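Local atomic coordinates of zinc chaperone AztD (Citrobacter koseri, PDB entry 6CMK), a protein that acts as a periplasmic zinc chaperone, handing one zinc ion directly to the solute-binding protein AztC of the AztABCD zinc transport system. Residues 71-76 / 147-152; 253-258 / 277-282. All coordinates share one frame; numbering follows the deposited sequence.

Two ways of joining neighbouring parts of a beta-propeller appear here, one through a buried carboxylate, the other through apolar packing, an arginine and a water. From the N terminus, contact 1 comes first: the turn after strand 69-72 is met by Glu149, which begins the short helix that follows strand 143-148, so a loop of 70 intervening residues is closed and two successive sheets are tied together. Contact 2 follows in series, without nesting or crossing; residues 253-258, on the way from strand 244-249 to strand 262-264, fold over strand 279-283 and close a loop of 18 residues. The two lie on opposite sides of the chain's centre, their own centres 33 Å apart.

Contact 1: residues 71-76 / 147-152; sequences SRSESG and LGESAV
Ser73 and Glu149 make the firmest bond of this contact: Ser73 OG donates to Glu149 OE2 over 2.7 Å, meeting that oxygen on its syn side but 28° out of the carboxylate plane. The hydroxyl of Ser75 comes to the same carboxylate, at 2.9 Å from Glu149 OE1 and 3.0 Å from Glu149 OE2; both bonds are weak, and one proton cannot be assigned between them. This hydroxyl has a stronger partner in the backbone N of Ala77. A water adds to the grip, accepting from Ser75 N and donating to Glu149 OE1 at 2.8 Å, and Thr78 OG1 is hydrogen-bonded to Glu149 OE2. Glu149 spans the gap because CG stands anti to the backbone N (chi1 -178°) and the chain runs on extended, carrying the carboxylate away from the start of helix 149-153 to the turn.

Behind the serines, Arg72 NE donates a hydrogen bond to Ser73 O at 2.9 Å, and Gly76 N, closing the turn 73-76, donates to the same oxygen from the opposite face of its plane. Little apolar surface is involved.

A turn thus lends hydroxyls and, through water, a backbone N-H to a buried carboxylate arriving from the next sheet of the propeller. These donors would probably stabilise a charged Glu149 and limit its rotation, though Glu256 of the second subunit, packed on Glu149, may temper the charge effect.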
# COMPACT_ATOMS: atom_id res chain seq x y z
N SER B 71 -13.10 12.03 -9.77
CA SER B 71 -12.53 10.75 -9.37
C SER B 71 -11.06 10.95 -9.02
O SER B 71 -10.36 11.74 -9.65
CB SER B 71 -12.65 9.69 -10.47
OG SER B 71 -13.99 9.33 -10.73
N ARG B 72 -10.60 10.20 -8.03
CA ARG B 72 -9.19 10.18 -7.67
C ARG B 72 -8.56 8.88 -8.12
O ARG B 72 -9.22 7.85 -8.24
CB ARG B 72 -8.97 10.35 -6.16
CG ARG B 72 -9.63 9.28 -5.30
CD ARG B 72 -9.02 9.23 -3.90
NE ARG B 72 -7.71 8.58 -3.89
CZ ARG B 72 -6.94 8.48 -2.80
NH1 ARG B 72 -7.34 9.00 -1.65
NH2 ARG B 72 -5.77 7.86 -2.87
N SER B 73 -7.25 8.93 -8.34
CA SER B 73 -6.47 7.73 -8.58
C SER B 73 -6.20 7.02 -7.26
O SER B 73 -6.29 7.61 -6.18
CB SER B 73 -5.14 8.05 -9.25
OG SER B 73 -4.31 8.75 -8.34
N GLU B 74 -5.86 5.74 -7.36
CA GLU B 74 -5.48 4.99 -6.16
C GLU B 74 -4.27 5.61 -5.47
O GLU B 74 -4.24 5.72 -4.24
CB GLU B 74 -5.20 3.53 -6.52
CG GLU B 74 -6.45 2.76 -6.90
CD GLU B 74 -6.24 1.27 -7.03
OE1 GLU B 74 -5.13 0.84 -7.44
OE2 GLU B 74 -7.20 0.52 -6.73
N SER B 75 -3.26 6.03 -6.24
CA SER B 75 -2.09 6.66 -5.66
C SER B 75 -2.42 7.99 -5.01
O SER B 75 -1.64 8.47 -4.18
CB SER B 75 -1.01 6.90 -6.72
OG SER B 75 -1.34 8.02 -7.53
N GLY B 76 -3.54 8.60 -5.41
CA GLY B 76 -3.91 9.94 -4.99
C GLY B 76 -3.16 11.06 -5.68
O GLY B 76 -3.37 12.22 -5.33
N LEU B 147 -5.24 4.60 -20.73
CA LEU B 147 -3.99 5.32 -20.58
C LEU B 147 -3.41 4.97 -19.22
O LEU B 147 -3.91 4.09 -18.52
CB LEU B 147 -4.18 6.82 -20.76
CG LEU B 147 -5.23 7.49 -19.87
CD1 LEU B 147 -4.81 8.91 -19.67
CD2 LEU B 147 -6.62 7.43 -20.50
N GLY B 148 -2.32 5.65 -18.86
CA GLY B 148 -1.63 5.37 -17.62
C GLY B 148 -1.27 6.63 -16.87
O GLY B 148 -0.94 7.65 -17.46
N GLU B 149 -1.32 6.52 -15.53
CA GLU B 149 -1.10 7.66 -14.65
C GLU B 149 0.34 8.17 -14.69
O GLU B 149 0.58 9.38 -14.59
CB GLU B 149 -1.46 7.30 -13.20
CG GLU B 149 -1.28 8.47 -12.24
CD GLU B 149 -1.65 8.15 -10.79
OE1 GLU B 149 -1.26 7.07 -10.31
OE2 GLU B 149 -2.32 9.00 -10.14
N SER B 150 1.31 7.26 -14.79
CA SER B 150 2.71 7.70 -14.80
C SER B 150 2.97 8.60 -16.00
O SER B 150 3.59 9.67 -15.86
CB SER B 150 3.63 6.49 -14.81
OG SER B 150 4.99 6.88 -14.97
N ALA B 151 2.47 8.22 -17.17
CA ALA B 151 2.59 9.07 -18.35
C ALA B 151 1.87 10.40 -18.15
O ALA B 151 2.42 11.46 -18.46
CB ALA B 151 2.04 8.33 -19.57
N VAL B 152 0.65 10.35 -17.62
CA VAL B 152 -0.12 11.58 -17.42
C VAL B 152 0.65 12.57 -16.55
O VAL B 152 0.73 13.76 -16.86
CB VAL B 152 -1.49 11.23 -16.79
CG1 VAL B 152 -2.28 12.50 -16.48
CG2 VAL B 152 -2.24 10.30 -17.71
O HOH W 1 -2.78 5.16 -8.98

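Contact 2: residues 253-258 / 277-282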
# COMPACT_ATOMS: atom_id res chain seq x y z
N THR B 253 -31.81 -15.17 0.09
CA THR B 253 -32.35 -14.59 1.31
C THR B 253 -32.66 -13.11 1.18
O THR B 253 -33.24 -12.54 2.11
CB THR B 253 -31.35 -14.79 2.45
OG1 THR B 253 -30.08 -14.26 2.07
CG2 THR B 253 -31.21 -16.27 2.77
N LEU B 254 -32.29 -12.48 0.07
CA LEU B 254 -32.61 -11.07 -0.10
C LEU B 254 -34.02 -10.90 -0.64
O LEU B 254 -34.53 -11.76 -1.36
CB LEU B 254 -31.63 -10.41 -1.05
CG LEU B 254 -30.20 -10.25 -0.56
CD1 LEU B 254 -29.32 -9.80 -1.71
CD2 LEU B 254 -30.13 -9.26 0.59
N PRO B 255 -34.67 -9.78 -0.30
CA PRO B 255 -35.95 -9.45 -0.93
C PRO B 255 -35.73 -9.06 -2.38
O PRO B 255 -34.59 -9.03 -2.84
CB PRO B 255 -36.47 -8.28 -0.08
CG PRO B 255 -35.22 -7.62 0.40
CD PRO B 255 -34.20 -8.71 0.60
N GLU B 256 -36.80 -8.75 -3.12
CA GLU B 256 -36.63 -8.39 -4.52
C GLU B 256 -35.89 -7.06 -4.63
O GLU B 256 -36.10 -6.14 -3.84
CB GLU B 256 -37.97 -8.33 -5.25
CG GLU B 256 -39.12 -7.64 -4.52
CD GLU B 256 -40.45 -7.86 -5.22
OE1 GLU B 256 -41.20 -6.88 -5.42
OE2 GLU B 256 -40.74 -9.02 -5.59
N GLY B 257 -35.01 -6.99 -5.62
CA GLY B 257 -34.25 -5.78 -5.86
C GLY B 257 -33.01 -6.11 -6.66
O GLY B 257 -32.73 -7.26 -6.98
N SER B 258 -32.27 -5.06 -6.98
CA SER B 258 -30.96 -5.23 -7.60
C SER B 258 -30.16 -3.96 -7.39
O SER B 258 -30.69 -2.92 -6.98
CB SER B 258 -31.07 -5.57 -9.10
OG SER B 258 -31.52 -4.45 -9.84
N PRO B 277 -34.31 2.17 -3.49
CA PRO B 277 -33.95 3.54 -3.10
C PRO B 277 -33.68 3.73 -1.61
O PRO B 277 -33.01 4.72 -1.26
CB PRO B 277 -35.16 4.37 -3.57
CG PRO B 277 -36.28 3.39 -3.73
CD PRO B 277 -35.66 2.07 -4.06
N ASP B 278 -34.13 2.83 -0.73
CA ASP B 278 -33.92 3.00 0.70
C ASP B 278 -33.27 1.77 1.34
O ASP B 278 -33.35 1.59 2.55
CB ASP B 278 -35.24 3.33 1.42
CG ASP B 278 -36.26 2.21 1.33
OD1 ASP B 278 -36.00 1.19 0.66
OD2 ASP B 278 -37.35 2.36 1.93
N ARG B 279 -32.59 0.95 0.55
CA ARG B 279 -31.88 -0.21 1.07
C ARG B 279 -30.48 -0.23 0.48
O ARG B 279 -30.25 0.29 -0.61
CB ARG B 279 -32.61 -1.51 0.70
CG ARG B 279 -33.92 -1.70 1.41
CD ARG B 279 -34.78 -2.72 0.69
NE ARG B 279 -35.86 -3.21 1.54
CZ ARG B 279 -36.82 -4.03 1.14
NH1 ARG B 279 -37.75 -4.44 1.99
NH2 ARG B 279 -36.86 -4.45 -0.12
N ILE B 280 -29.54 -0.83 1.22
CA ILE B 280 -28.22 -1.14 0.69
C ILE B 280 -27.92 -2.60 1.00
O ILE B 280 -28.51 -3.20 1.89
CB ILE B 280 -27.10 -0.23 1.26
CG1 ILE B 280 -27.03 -0.32 2.80
CG2 ILE B 280 -27.31 1.21 0.81
CD1 ILE B 280 -25.89 0.50 3.42
N ILE B 281 -26.99 -3.17 0.23
CA ILE B 281 -26.48 -4.50 0.53
C ILE B 281 -24.98 -4.41 0.72
O ILE B 281 -24.28 -3.62 0.08
CB ILE B 281 -26.81 -5.56 -0.55
CG1 ILE B 281 -26.46 -5.07 -1.95
CG2 ILE B 281 -28.26 -5.99 -0.44
CD1 ILE B 281 -26.39 -6.19 -2.97
N LEU B 282 -24.49 -5.24 1.63
CA LEU B 282 -23.08 -5.41 1.91
C LEU B 282 -22.68 -6.77 1.36
O LEU B 282 -23.37 -7.76 1.62
CB LEU B 282 -22.80 -5.34 3.41
CG LEU B 282 -22.88 -4.00 4.15
CD1 LEU B 282 -24.19 -3.28 3.94
CD2 LEU B 282 -22.67 -4.30 5.63
O HOH W 2 -35.35 -3.90 -2.35
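This is a surface contact in which a loop without regular structure, residues 253-258, lies against strand 279-283 of the sheet that follows it in the propeller, by apolar touch and a water rather than direct hydrogen bonds. At one end Leu254 CD2 rests 3.9 Å from Ile281 CG2, and the two side chains cross at about a right angle. Ile281 presents this methyl because CG1 sits between the backbone N and the carbonyl carbon (chi1 49°), which leaves CG2 anti to the carbonyl carbon. Leu293 of the adjoining strand 291-295 extends the apolar patch, touching both Leu254 and Pro255.

Farther along, Pro255 CG sits over one face of the Arg279 guanidinium, 3.6 Å from Arg279 NH2 and 4.0 Å from Arg279 CZ, the side chains meeting at a slant. The arginine chain, extended from CG to NE, is long enough to bring its flat end to the proline. A water at the guanidinium edge, in its plane, accepts from Arg279 NH2 at 2.7 Å and donates to Glu256 O at 2.8 Å. Gln295 OE1 takes the NE hydrogen bond, and Tyr275 OH bonds Pro255 O.

The polar edge of Arg279 is therefore served by water and glutamine while a face packs on proline, so one cationic group can meet the loop through carbon and, by way of a water, through a backbone carbonyl.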